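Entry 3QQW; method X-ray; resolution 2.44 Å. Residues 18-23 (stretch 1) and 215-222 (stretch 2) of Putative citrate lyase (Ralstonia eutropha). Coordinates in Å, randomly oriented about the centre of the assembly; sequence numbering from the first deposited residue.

Stretch 1, residues 18-23: SFPVLA
Stretch 2 (215-222) ALANGIVP

Contact between residues 18-23 and 215-222 of one chain, built on apolar packing around Val221 and Phe19, with carbonyl-to-carbon contacts beside it. Val221 (chi1 167°, t) sits in the strand that begins there, its CA-to-CB bond sideways to stretch 1, and its CG2 methyl meets three partners: Phe19 CE2 at 3.7 Å, Leu22 CD1 at 3.8 Å and, more loosely, Pro20 CG at 4.3 Å. An apolar residue suits this buried spot, where its CG2 methyl meets three apolar side chains. Leu22 (chi1 -57°, m; chi2 163°, t) and Pro20 (C-gamma exo) both point toward stretch 2, whereas Val21 between them (chi1 -65°, m) points away; this alternation follows from the extended backbone of stretch 1, phi/psi -64/136 at Phe19, -69/136 at Pro20, -99/98 at Val21 and -119/152 at Leu22. Phe19 leaves sideways, but chi1 -166° (t) and chi2 75° bring its ring nearer, where Phe19 CZ lies 4.0 Å from Leu216 CD2 (chi1 -63°, m; chi2 175°, t), from the helix of stretch 2. The edge of the Phe19 ring lies against Gly219, Phe19 CD1 to Gly219 CA 3.7 Å. In register, Phe19 CA lies 5.2 Å from Gly219 CA, and Pro20 CA 6.9 Å from Val221 CA; from these pairs the two chains run roughly the same way. Gly219 adopts phi/psi 59/39, a positive phi that favours glycine, and lies between helix and strand; Ile220 follows at -115/142 and Val221 at -78/124. Within the turn, Ala215 O accepts from Asn218 N (3.0 Å) and Ile220 N (2.8 Å), and Gly219 N to Leu216 O is weak (3.4 Å). At the polar edge, carbonyls meet carbon: Gly219 O lies 3.1 Å from Pro20 CD, Ile220 O 3.6 Å from Phe19 CE1, and Pro20 O 3.6 Å from Val221 CG2. No hydrogen bond crosses the contact, which buries 284 Å² in total.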

# COMPACT_ATOMS: atom_id res chain seq x y z
N SER C 18 17.66 -14.00 -14.74
CA SER C 18 16.57 -14.32 -15.66
C SER C 18 15.29 -14.65 -14.88
O SER C 18 15.35 -15.38 -13.88
CB SER C 18 16.96 -15.50 -16.55
OG SER C 18 15.92 -15.87 -17.43
N PHE C 19 14.13 -14.08 -15.34
CA PHE C 19 12.81 -14.33 -14.74
C PHE C 19 12.43 -15.81 -14.90
O PHE C 19 12.70 -16.37 -15.96
CB PHE C 19 11.75 -13.42 -15.35
CG PHE C 19 10.46 -13.38 -14.56
CD1 PHE C 19 10.37 -12.67 -13.36
CD2 PHE C 19 9.33 -14.04 -15.02
CE1 PHE C 19 9.18 -12.62 -12.64
CE2 PHE C 19 8.13 -13.97 -14.31
CZ PHE C 19 8.07 -13.27 -13.12
N PRO C 20 11.89 -16.50 -13.86
CA PRO C 20 11.60 -17.92 -14.02
C PRO C 20 10.45 -18.16 -14.97
O PRO C 20 9.44 -17.46 -14.91
CB PRO C 20 11.26 -18.40 -12.60
CG PRO C 20 11.53 -17.25 -11.69
CD PRO C 20 11.49 -16.02 -12.52
N VAL C 21 10.62 -19.15 -15.87
CA VAL C 21 9.58 -19.50 -16.82
C VAL C 21 8.87 -20.72 -16.26
O VAL C 21 9.36 -21.86 -16.32
CB VAL C 21 10.02 -19.63 -18.29
CG1 VAL C 21 10.49 -18.28 -18.79
CG2 VAL C 21 11.12 -20.68 -18.49
N LEU C 22 7.74 -20.44 -15.60
CA LEU C 22 6.98 -21.49 -14.97
C LEU C 22 5.61 -21.57 -15.56
O LEU C 22 5.05 -20.57 -16.01
CB LEU C 22 6.89 -21.24 -13.46
CG LEU C 22 8.20 -21.11 -12.69
CD1 LEU C 22 7.96 -20.48 -11.35
CD2 LEU C 22 8.87 -22.45 -12.53
N ALA C 23 5.05 -22.78 -15.50
CA ALA C 23 3.70 -23.12 -15.92
C ALA C 23 2.72 -22.20 -15.24
O ALA C 23 2.91 -21.80 -14.08
CB ALA C 23 3.42 -24.57 -15.56
N ALA C 215 7.10 -9.82 -5.33
CA ALA C 215 7.51 -10.92 -6.18
C ALA C 215 8.14 -10.39 -7.45
O ALA C 215 9.32 -10.69 -7.73
CB ALA C 215 6.32 -11.81 -6.51
N LEU C 216 7.40 -9.53 -8.18
CA LEU C 216 7.88 -8.96 -9.43
C LEU C 216 9.10 -8.07 -9.24
O LEU C 216 9.98 -8.07 -10.09
CB LEU C 216 6.77 -8.22 -10.18
CG LEU C 216 5.58 -9.07 -10.62
CD1 LEU C 216 4.53 -8.23 -11.24
CD2 LEU C 216 6.01 -10.21 -11.55
N ALA C 217 9.21 -7.38 -8.09
CA ALA C 217 10.39 -6.55 -7.78
C ALA C 217 11.64 -7.40 -7.64
O ALA C 217 12.74 -6.88 -7.80
CB ALA C 217 10.16 -5.77 -6.50
N ASN C 218 11.49 -8.70 -7.36
CA ASN C 218 12.63 -9.59 -7.11
C ASN C 218 12.73 -10.77 -8.09
O ASN C 218 13.34 -11.78 -7.76
CB ASN C 218 12.51 -10.11 -5.67
CG ASN C 218 12.83 -9.05 -4.68
OD1 ASN C 218 14.00 -8.74 -4.44
ND2 ASN C 218 11.82 -8.41 -4.12
N GLY C 219 12.14 -10.63 -9.27
CA GLY C 219 12.16 -11.67 -10.30
C GLY C 219 11.56 -12.98 -9.84
O GLY C 219 12.08 -14.06 -10.14
N ILE C 220 10.47 -12.89 -9.08
CA ILE C 220 9.74 -14.04 -8.55
C ILE C 220 8.37 -14.04 -9.18
O ILE C 220 7.78 -12.98 -9.39
CB ILE C 220 9.69 -14.00 -6.99
CG1 ILE C 220 11.12 -14.19 -6.40
CG2 ILE C 220 8.75 -15.03 -6.42
CD1 ILE C 220 11.24 -13.75 -4.98
N VAL C 221 7.86 -15.23 -9.49
CA VAL C 221 6.54 -15.41 -10.06
C VAL C 221 5.48 -15.27 -8.93
O VAL C 221 5.52 -16.02 -7.94
CB VAL C 221 6.42 -16.77 -10.81
CG1 VAL C 221 4.96 -17.12 -11.11
CG2 VAL C 221 7.25 -16.77 -12.08
N PRO C 222 4.49 -14.35 -9.07
CA PRO C 222 3.41 -14.30 -8.07
C PRO C 222 2.30 -15.29 -8.47
O PRO C 222 1.85 -15.27 -9.61
CB PRO C 222 2.95 -12.84 -8.10
CG PRO C 222 3.48 -12.28 -9.44
CD PRO C 222 4.28 -13.35 -10.13